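Local coordinates for putative hydrolase (Agrobacterium vitis, PDB 3LLC), which is a putative alpha/beta hydrolase that probably cleaves ester or thioester bonds, with a predicted role in removing fatty acyl groups from proteins, at residues Asp21-Val29 / Ile70-Gly81; Val29-Cys40 / Asp59-Ile70. All coordinates share one frame; numbering follows the deposited sequence. Where two conformers were deposited one is given.

Interaction 1. Residues Asp21-Val29 / Ile70-Gly81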
loop_
_atom_site.group_PDB
_atom_site.type_symbol
_atom_site.label_atom_id
_atom_site.label_comp_id
_atom_site.label_asym_id
_atom_site.label_seq_id
_atom_site.Cartn_x
_atom_site.Cartn_y
_atom_site.Cartn_z
ATOM N N ASP A 21 20.450 6.995 8.087
ATOM C CA ASP A 21 19.200 6.485 7.535
ATOM C C ASP A 21 17.951 6.796 8.370
ATOM O O ASP A 21 16.850 6.461 7.936
ATOM C CB ASP A 21 19.293 4.960 7.307
ATOM C CG ASP A 21 20.319 4.585 6.233
ATOM O OD1 ASP A 21 20.409 5.280 5.201
ATOM O OD2 ASP A 21 21.034 3.584 6.420
ATOM N N ALA A 22 18.100 7.391 9.546
ATOM C CA ALA A 22 16.941 7.680 10.408
ATOM C C ALA A 22 16.017 8.689 9.718
ATOM O O ALA A 22 16.480 9.608 9.045
ATOM C CB ALA A 22 17.357 8.176 11.758
ATOM N N ARG A 23 14.716 8.482 9.839
ATOM C CA ARG A 23 13.740 9.456 9.370
ATOM C C ARG A 23 12.505 9.442 10.267
ATOM O O ARG A 23 12.132 8.399 10.817
ATOM C CB ARG A 23 13.355 9.190 7.898
ATOM C CG ARG A 23 12.682 7.850 7.592
ATOM C CD ARG A 23 13.648 6.874 7.051
ATOM N NE ARG A 23 13.079 5.611 6.584
ATOM C CZ ARG A 23 13.679 4.437 6.744
ATOM N NH1 ARG A 23 14.844 4.362 7.403
ATOM N NH2 ARG A 23 13.129 3.333 6.261
ATOM N N SER A 24 11.869 10.601 10.394
ATOM C CA SER A 24 10.645 10.730 11.192
ATOM C C SER A 24 9.399 10.589 10.300
ATOM O O SER A 24 9.251 11.302 9.289
ATOM C CB SER A 24 10.594 12.071 11.942
ATOM O OG SER A 24 11.605 12.234 12.927
ATOM N N ILE A 25 8.501 9.674 10.682
ATOM C CA ILE A 25 7.271 9.380 9.960
ATOM C C ILE A 25 6.061 9.999 10.688
ATOM O O ILE A 25 5.846 9.790 11.906
ATOM C CB ILE A 25 7.103 7.813 9.799
ATOM C CG1 ILE A 25 8.278 7.247 9.010
ATOM C CG2 ILE A 25 5.721 7.444 9.205
ATOM C CD1 ILE A 25 8.486 7.865 7.563
ATOM N N ALA A 26 5.290 10.808 9.951
ATOM C CA ALA A 26 4.096 11.453 10.480
ATOM C C ALA A 26 2.896 10.475 10.353
ATOM O O ALA A 26 2.703 9.817 9.311
ATOM C CB ALA A 26 3.804 12.780 9.719
ATOM N N ALA A 27 2.095 10.395 11.419
ATOM C CA ALA A 27 0.921 9.502 11.477
ATOM C C ALA A 27 -0.275 10.177 12.157
ATOM O O ALA A 27 -0.127 11.047 13.026
ATOM C CB ALA A 27 1.280 8.140 12.193
ATOM N N LEU A 28 -1.464 9.786 11.702
ATOM C CA LEU A 28 -2.755 10.229 12.229
ATOM C C LEU A 28 -3.514 8.955 12.654
ATOM O O LEU A 28 -3.751 8.072 11.815
ATOM C CB LEU A 28 -3.541 10.973 11.137
ATOM C CG LEU A 28 -2.980 12.340 10.683
ATOM C CD1 LEU A 28 -3.681 12.829 9.405
ATOM C CD2 LEU A 28 -3.062 13.403 11.833
ATOM N N VAL A 29 -3.901 8.879 13.922
ATOM C CA VAL A 29 -4.461 7.651 14.510
ATOM C C VAL A 29 -5.743 7.904 15.303
ATOM O O VAL A 29 -5.881 8.907 16.032
ATOM C CB VAL A 29 -3.452 6.959 15.456
ATOM C CG1 VAL A 29 -3.356 7.697 16.788
ATOM C CG2 VAL A 29 -3.859 5.521 15.702
ATOM N N ILE A 70 -5.457 3.837 11.286
ATOM C CA ILE A 70 -4.084 4.374 11.208
ATOM C C ILE A 70 -3.804 4.838 9.769
ATOM O O ILE A 70 -3.993 4.081 8.827
ATOM C CB ILE A 70 -3.013 3.364 11.630
ATOM C CG1 ILE A 70 -3.153 2.992 13.105
ATOM C CG2 ILE A 70 -1.588 3.910 11.360
ATOM C CD1 ILE A 70 -2.330 1.789 13.536
ATOM N N ARG A 71 -3.341 6.083 9.626
ATOM C CA ARG A 71 -2.746 6.546 8.354
ATOM C C ARG A 71 -1.372 7.111 8.651
ATOM O O ARG A 71 -1.144 7.606 9.774
ATOM C CB ARG A 71 -3.596 7.652 7.737
ATOM C CG ARG A 71 -4.989 7.202 7.288
ATOM C CD ARG A 71 -5.885 8.403 6.910
ATOM N NE ARG A 71 -6.343 9.169 8.052
ATOM C CZ ARG A 71 -6.499 10.488 8.092
ATOM N NH1 ARG A 71 -6.182 11.264 7.059
ATOM N NH2 ARG A 71 -6.937 11.047 9.200
ATOM N N PHE A 72 -0.460 7.014 7.677
ATOM C CA PHE A 72 0.878 7.615 7.793
ATOM C C PHE A 72 1.403 8.002 6.398
ATOM O O PHE A 72 0.903 7.504 5.388
ATOM C CB PHE A 72 1.844 6.659 8.481
ATOM C CG PHE A 72 2.170 5.453 7.657
ATOM C CD1 PHE A 72 1.280 4.377 7.596
ATOM C CD2 PHE A 72 3.342 5.391 6.896
ATOM C CE1 PHE A 72 1.546 3.285 6.800
ATOM C CE2 PHE A 72 3.623 4.274 6.102
ATOM C CZ PHE A 72 2.705 3.220 6.060
ATOM N N ASP A 73 2.359 8.928 6.368
ATOM C CA ASP A 73 3.024 9.351 5.109
ATOM C C ASP A 73 4.357 8.621 4.969
ATOM O O ASP A 73 5.194 8.632 5.880
ATOM C CB ASP A 73 3.249 10.860 5.071
ATOM C CG ASP A 73 1.975 11.664 4.635
ATOM O OD1 ASP A 73 1.218 11.158 3.767
ATOM O OD2 ASP A 73 1.793 12.804 5.139
ATOM N N TYR A 74 4.556 7.990 3.823
ATOM C CA TYR A 74 5.872 7.407 3.490
ATOM C C TYR A 74 6.973 8.476 3.533
ATOM O O TYR A 74 6.693 9.669 3.355
ATOM C CB TYR A 74 5.859 6.797 2.100
ATOM C CG TYR A 74 4.861 5.683 1.835
ATOM C CD1 TYR A 74 4.949 4.457 2.504
ATOM C CD2 TYR A 74 3.899 5.802 0.838
ATOM C CE1 TYR A 74 4.051 3.424 2.218
ATOM C CE2 TYR A 74 3.008 4.759 0.554
ATOM C CZ TYR A 74 3.105 3.568 1.246
ATOM O OH TYR A 74 2.219 2.555 0.970
ATOM N N SER A 75 8.207 8.077 3.855
ATOM C CA SER A 75 9.318 9.000 3.745
ATOM C C SER A 75 9.328 9.616 2.320
ATOM O O SER A 75 9.003 8.937 1.347
ATOM C CB SER A 75 10.685 8.348 4.051
ATOM O OG SER A 75 10.955 7.231 3.216
ATOM N N GLY A 76 9.687 10.899 2.234
ATOM C CA GLY A 76 9.695 11.626 0.969
ATOM C C GLY A 76 8.347 12.163 0.501
ATOM O O GLY A 76 8.271 12.855 -0.527
ATOM N N HIS A 77 7.301 11.872 1.264
ATOM C CA HIS A 77 5.910 12.212 0.915
ATOM C C HIS A 77 5.274 13.038 2.039
ATOM O O HIS A 77 5.585 12.855 3.234
ATOM C CB HIS A 77 5.038 10.959 0.801
ATOM C CG HIS A 77 5.406 9.994 -0.294
ATOM N ND1 HIS A 77 6.616 9.314 -0.347
ATOM C CD2 HIS A 77 4.669 9.518 -1.331
ATOM C CE1 HIS A 77 6.604 8.477 -1.375
ATOM N NE2 HIS A 77 5.441 8.580 -1.989
ATOM N N GLY A 78 4.342 13.913 1.668
ATOM C CA GLY A 78 3.517 14.617 2.626
ATOM C C GLY A 78 4.240 15.227 3.832
ATOM O O GLY A 78 5.127 16.078 3.682
ATOM N N ALA A 79 3.776 14.867 5.039
ATOM C CA ALA A 79 4.235 15.501 6.276
ATOM C C ALA A 79 5.476 14.817 6.867
ATOM O O ALA A 79 6.032 15.313 7.857
ATOM C CB ALA A 79 3.053 15.561 7.358
ATOM N N SER A 80 5.907 13.711 6.270
ATOM C CA SER A 80 7.088 12.967 6.767
ATOM C C SER A 80 8.442 13.543 6.318
ATOM O O SER A 80 8.500 14.407 5.419
ATOM C CB SER A 80 6.980 11.496 6.392
ATOM O OG SER A 80 5.934 10.891 7.130
ATOM N N GLY A 81 9.514 13.118 6.995
ATOM C CA GLY A 81 10.879 13.469 6.627
ATOM C C GLY A 81 11.444 12.578 5.523
ATOM O O GLY A 81 10.760 11.698 4.999
HETATM O O HOH W 1 -6.901 7.988 10.637
#

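Interaction 2. Residues Val29-Cys40 / Asp59-Ile70. With EDO (1,2-ethanediol), chain F.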
loop_
_atom_site.group_PDB
_atom_site.type_symbol
_atom_site.label_atom_id
_atom_site.label_comp_id
_atom_site.label_asym_id
_atom_site.label_seq_id
_atom_site.Cartn_x
_atom_site.Cartn_y
_atom_site.Cartn_z
ATOM N N VAL A 29 -3.901 8.879 13.922
ATOM C CA VAL A 29 -4.461 7.651 14.510
ATOM C C VAL A 29 -5.743 7.904 15.303
ATOM O O VAL A 29 -5.881 8.907 16.032
ATOM C CB VAL A 29 -3.452 6.959 15.456
ATOM C CG1 VAL A 29 -3.356 7.697 16.788
ATOM C CG2 VAL A 29 -3.859 5.521 15.702
ATOM N N ARG A 30 -6.700 6.997 15.130
ATOM C CA ARG A 30 -7.952 7.000 15.852
ATOM C C ARG A 30 -8.024 5.664 16.603
ATOM O O ARG A 30 -7.964 4.608 15.981
ATOM C CB ARG A 30 -9.090 7.120 14.833
ATOM C CG ARG A 30 -10.458 7.247 15.389
ATOM C CD ARG A 30 -11.500 7.174 14.280
ATOM N NE ARG A 30 -11.422 8.289 13.338
ATOM C CZ ARG A 30 -12.046 9.460 13.480
ATOM N NH1 ARG A 30 -12.754 9.739 14.570
ATOM N NH2 ARG A 30 -11.929 10.390 12.546
ATOM N N ALA A 31 -8.125 5.706 17.930
ATOM C CA ALA A 31 -8.258 4.469 18.723
ATOM C C ALA A 31 -9.615 3.784 18.472
ATOM O O ALA A 31 -10.627 4.454 18.272
ATOM C CB ALA A 31 -8.078 4.763 20.235
ATOM N N PRO A 32 -9.645 2.438 18.506
ATOM C CA PRO A 32 -10.944 1.754 18.525
ATOM C C PRO A 32 -11.742 2.051 19.795
ATOM O O PRO A 32 -11.155 2.364 20.834
ATOM C CB PRO A 32 -10.561 0.271 18.437
ATOM C CG PRO A 32 -9.202 0.196 19.017
ATOM C CD PRO A 32 -8.521 1.499 18.670
ATOM N N ALA A 33 -13.075 1.995 19.710
ATOM C CA ALA A 33 -13.926 2.288 20.867
ATOM C C ALA A 33 -13.719 1.243 21.973
ATOM O O ALA A 33 -13.940 1.529 23.135
ATOM C CB ALA A 33 -15.390 2.349 20.466
ATOM N N GLN A 34 -13.345 0.023 21.574
ATOM C CA GLN A 34 -12.961 -1.029 22.529
ATOM C C GLN A 34 -11.732 -1.733 21.961
ATOM O O GLN A 34 -11.623 -1.935 20.751
ATOM C CB GLN A 34 -14.103 -2.035 22.764
ATOM C CG GLN A 34 -15.460 -1.420 23.081
ATOM C CD GLN A 34 -15.542 -0.815 24.481
ATOM O OE1 GLN A 34 -14.632 -0.971 25.297
ATOM N NE2 GLN A 34 -16.637 -0.115 24.755
ATOM N N ASP A 35 -10.781 -2.078 22.834
ATOM C CA ASP A 35 -9.457 -2.598 22.380
ATOM C C ASP A 35 -9.527 -3.884 21.550
ATOM O O ASP A 35 -8.625 -4.155 20.751
ATOM C CB ASP A 35 -8.517 -2.849 23.578
ATOM C CG ASP A 35 -8.044 -1.558 24.261
ATOM O OD1 ASP A 35 -8.116 -0.473 23.648
ATOM O OD2 ASP A 35 -7.587 -1.644 25.414
ATOM N N GLU A 36 -10.593 -4.666 21.748
ATOM C CA GLU A 36 -10.786 -5.944 21.040
ATOM C C GLU A 36 -11.140 -5.761 19.560
ATOM O O GLU A 36 -10.980 -6.684 18.748
ATOM C CB GLU A 36 -11.867 -6.789 21.732
ATOM C CG GLU A 36 -13.283 -6.204 21.670
ATOM C CD GLU A 36 -14.259 -6.950 22.548
ATOM O OE1 GLU A 36 -14.314 -8.198 22.453
ATOM O OE2 GLU A 36 -14.974 -6.282 23.331
ATOM N N ARG A 37 -11.618 -4.571 19.195
ATOM C CA ARG A 37 -12.026 -4.304 17.818
ATOM C C ARG A 37 -10.799 -4.124 16.922
ATOM O O ARG A 37 -9.754 -3.705 17.388
ATOM C CB ARG A 37 -12.933 -3.068 17.778
ATOM C CG ARG A 37 -14.220 -3.237 18.584
ATOM C CD ARG A 37 -15.070 -1.985 18.577
ATOM N NE ARG A 37 -16.333 -2.194 19.270
ATOM C CZ ARG A 37 -17.334 -1.324 19.259
ATOM N NH1 ARG A 37 -17.215 -0.192 18.584
ATOM N NH2 ARG A 37 -18.457 -1.587 19.908
ATOM N N PRO A 38 -10.920 -4.459 15.623
ATOM C CA PRO A 38 -9.795 -4.268 14.724
ATOM C C PRO A 38 -9.459 -2.796 14.469
ATOM O O PRO A 38 -10.239 -1.893 14.816
ATOM C CB PRO A 38 -10.248 -4.936 13.424
ATOM C CG PRO A 38 -11.708 -4.838 13.449
ATOM C CD PRO A 38 -12.119 -4.922 14.895
ATOM N N THR A 39 -8.265 -2.607 13.938
ATOM C CA THR A 39 -7.773 -1.331 13.412
ATOM C C THR A 39 -7.500 -1.448 11.898
ATOM O O THR A 39 -6.764 -2.320 11.424
ATOM C CB THR A 39 -6.499 -0.897 14.179
ATOM O OG1 THR A 39 -6.823 -0.636 15.554
ATOM C CG2 THR A 39 -5.800 0.374 13.520
ATOM N N CYS A 40 -8.105 -0.548 11.133
ATOM C CA CYS A 40 -7.836 -0.436 9.703
ATOM C C CYS A 40 -6.588 0.424 9.448
ATOM O O CYS A 40 -6.503 1.568 9.937
ATOM C CB CYS A 40 -9.048 0.182 9.011
ATOM S SG CYS A 40 -10.623 -0.719 9.146
ATOM N N ASP A 59 -10.863 6.131 7.041
ATOM C CA ASP A 59 -10.982 6.711 8.385
ATOM C C ASP A 59 -12.432 7.003 8.821
ATOM O O ASP A 59 -12.807 6.710 9.974
ATOM C CB ASP A 59 -10.152 7.980 8.497
ATOM C CG ASP A 59 -10.314 8.661 9.863
ATOM O OD1 ASP A 59 -9.692 8.198 10.844
ATOM O OD2 ASP A 59 -11.078 9.642 9.960
ATOM N N ASP A 60 -13.242 7.586 7.916
ATOM C CA ASP A 60 -14.634 7.913 8.203
ATOM C C ASP A 60 -15.467 6.645 8.484
ATOM O O ASP A 60 -16.244 6.608 9.451
ATOM C CB ASP A 60 -15.265 8.694 7.045
ATOM C CG ASP A 60 -16.691 9.082 7.320
ATOM O OD1 ASP A 60 -16.901 10.051 8.067
ATOM O OD2 ASP A 60 -17.602 8.401 6.812
ATOM N N LEU A 61 -15.279 5.617 7.659
ATOM C CA LEU A 61 -15.960 4.330 7.871
ATOM C C LEU A 61 -15.589 3.736 9.253
ATOM O O LEU A 61 -16.464 3.360 10.048
ATOM C CB LEU A 61 -15.605 3.347 6.789
ATOM C CG LEU A 61 -16.260 1.968 7.023
ATOM C CD1 LEU A 61 -17.821 2.006 6.831
ATOM C CD2 LEU A 61 -15.599 0.959 6.163
ATOM N N ALA A 62 -14.287 3.686 9.533
ATOM C CA ALA A 62 -13.793 3.228 10.838
ATOM C C ALA A 62 -14.426 3.973 12.011
ATOM O O ALA A 62 -14.938 3.340 12.956
ATOM C CB ALA A 62 -12.243 3.292 10.887
ATOM N N ALA A 63 -14.425 5.309 11.959
ATOM C CA ALA A 63 -15.096 6.128 12.958
ATOM C C ALA A 63 -16.561 5.764 13.170
ATOM O O ALA A 63 -17.035 5.719 14.311
ATOM C CB ALA A 63 -14.987 7.610 12.600
ATOM N N SER A 64 -17.284 5.511 12.084
ATOM C CA SER A 64 -18.715 5.222 12.173
ATOM C C SER A 64 -18.994 3.857 12.820
ATOM O O SER A 64 -20.040 3.679 13.405
ATOM C CB SER A 64 -19.380 5.270 10.791
ATOM O OG SER A 64 -19.051 4.119 10.028
ATOM N N LEU A 65 -18.068 2.905 12.698
ATOM C CA LEU A 65 -18.240 1.559 13.259
ATOM C C LEU A 65 -17.546 1.385 14.643
ATOM O O LEU A 65 -17.640 0.320 15.263
ATOM C CB LEU A 65 -17.742 0.508 12.253
ATOM C CG LEU A 65 -18.506 0.447 10.917
ATOM C CD1 LEU A 65 -17.877 -0.588 9.991
ATOM C CD2 LEU A 65 -19.994 0.160 11.156
ATOM N N GLY A 66 -16.871 2.430 15.121
ATOM C CA GLY A 66 -16.159 2.394 16.408
ATOM C C GLY A 66 -14.880 1.557 16.362
ATOM O O GLY A 66 -14.439 1.025 17.372
ATOM N N VAL A 67 -14.285 1.428 15.191
ATOM C CA VAL A 67 -13.046 0.672 15.055
ATOM C C VAL A 67 -11.849 1.611 14.836
ATOM O O VAL A 67 -12.016 2.814 14.593
ATOM C CB VAL A 67 -13.140 -0.448 13.995
ATOM C CG1 VAL A 67 -14.402 -1.299 14.210
ATOM C CG2 VAL A 67 -13.046 0.088 12.567
ATOM N N GLY A 68 -10.651 1.066 14.964
ATOM C CA GLY A 68 -9.452 1.856 14.866
ATOM C C GLY A 68 -9.116 2.246 13.428
ATOM O O GLY A 68 -9.531 1.590 12.439
ATOM N N ALA A 69 -8.328 3.311 13.308
ATOM C CA ALA A 69 -7.787 3.711 11.997
ATOM C C ALA A 69 -6.382 4.298 12.133
ATOM O O ALA A 69 -6.143 5.134 13.024
ATOM C CB ALA A 69 -8.720 4.711 11.330
ATOM N N ILE A 70 -5.457 3.837 11.286
ATOM C CA ILE A 70 -4.084 4.374 11.208
ATOM C C ILE A 70 -3.804 4.838 9.769
ATOM O O ILE A 70 -3.993 4.081 8.827
ATOM C CB ILE A 70 -3.013 3.364 11.630
ATOM C CG1 ILE A 70 -3.153 2.992 13.105
ATOM C CG2 ILE A 70 -1.588 3.910 11.360
ATOM C CD1 ILE A 70 -2.330 1.789 13.536
HETATM C C1 EDO F . -5.009 1.994 16.813
HETATM O O1 EDO F . -4.385 0.795 17.293
HETATM C C2 EDO F . -4.575 3.160 17.679
HETATM O O2 EDO F . -4.663 2.841 19.068
HETATM O O HOH W 2 -12.820 4.373 16.850
#

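Interaction 1. Residues Asp21-Val29 / Ile70-Gly81
Ser-80 holds its OG beside its own backbone N and anti to the carbonyl carbon (chi1 -69°), which sets the hydroxyl against strand 23-29 as the acceptor for Ala-26 N. That bond spans 2.9 Å from Ala-26 N to Ser-80 OG and is nearly straight, 167° at the hydrogen. The hydroxyl also donates to Asp-73 O, 2.7 Å from Ser-80 OG, meeting the carbonyl from above its plane, and the two bonds together fix its rotation. The backbone pairing beside this bond is antiparallel. Leu-28 and Arg-71 form a hydrogen-bonded pair, with Leu-28 N 2.9 Å from Arg-71 O, and Asp-73 N still reaches Ala-26 O at 3.1 Å. The chain then leaves the strand through a type II beta turn (Tyr-74 to His-77) and a type II' beta turn (His-77 to Ser-80), returning where Gly-81 N bonds Ser-24 O at 2.9 Å. Ala-79 N, hydrogen-bonded to Asp-73 OD2, ties this excursion to its start.

On one face Ile-25 lies alongside Phe-72, its CG2 3.9 Å from Phe-72 CD2, while Val-29 CG2 packs 3.7 Å from Ile-70 CG1. Helix 89-103 covers this side through Ala-96 and Val-99. On the other face a bend about the CG-CD bond of Arg-71 (chi3 -73°) turns the guanidinium so that Leu-28 CD1 sits over its flat side, 3.7 Å from Arg-71 NH2. A water at its edge accepts from Arg-71 NE, and Met-50 O takes a bond from NH1. The arrangement is that of the antiparallel N-terminal part of an alpha/beta-hydrolase sheet, continued by a loop whose Tyr-74 touches the probable nucleophile elbow.

Interaction 2. Residues Val29-Cys40 / Asp59-Ile70
Arg-30 and Asp-59 form a bidentate, side-on salt bridge. Arg-30 NE meets Asp-59 OD1 from above the carboxylate plane at 3.0 Å, whereas Arg-30 NH2 lies 2.8 Å from Asp-59 OD2 and uses its syn lone pair. The two flat groups stand 41° apart. A bend about the CG-CD bond of Arg-30 (chi3 -65°) turns the guanidinium so that Ala-63 CB of helix 59-65 lies over one face, 3.6 Å from Arg-30 CZ.

Ala-33 N is the firm donor to Gly-66 O, at 2.9 Å. In the conformer given, Arg-37 NH1 adds a longer bond to Gly-66 O (3.3 Å) from the opposite face of the carbonyl plane. Gly-66 has positive phi in a Schellman motif at the helix end, consistent with its carbonyl being turned toward residues 33-37. One water donates to both Ala-31 O and Val-67 O.

Behind these groups the backbones pair in two ways. Arg-30 and Ala-69 form an antiparallel hydrogen-bonded pair, whereas Gly-68 N bonds Pro-38 O at 3.0 Å in parallel pairing. Strand 68-72 therefore runs between strands 23-30 and 39-43, closing a beta-alpha-beta crossover through helix 53-65, with helix 252-266 packing against Cys-40, Leu-61 and Leu-65.

Interactions 1 and 2 follow the same two neighbouring strands, 23-30 and 68-72, and meet at Val-29 and Ile-70, although their centres lie about 20 Å apart. The side chains also touch beyond the shared pair: Arg-71 NE of interaction 1 packs 4.0 Å from Asp-59 CB of interaction 2. Both Arg-30 and Arg-71 thus contact Asp-59, the first by a salt bridge and the second by packing. Interaction 1 continues to the probable nucleophile elbow at Ser-114, which the side chain of Tyr-74 touches; Ser-114, His-247 and Asp-217 probably form the triad. An ethanediol, probably from crystallisation, lies beside interaction 2, its O1 making a weak 3.3 Å bond to Thr-39 OG1.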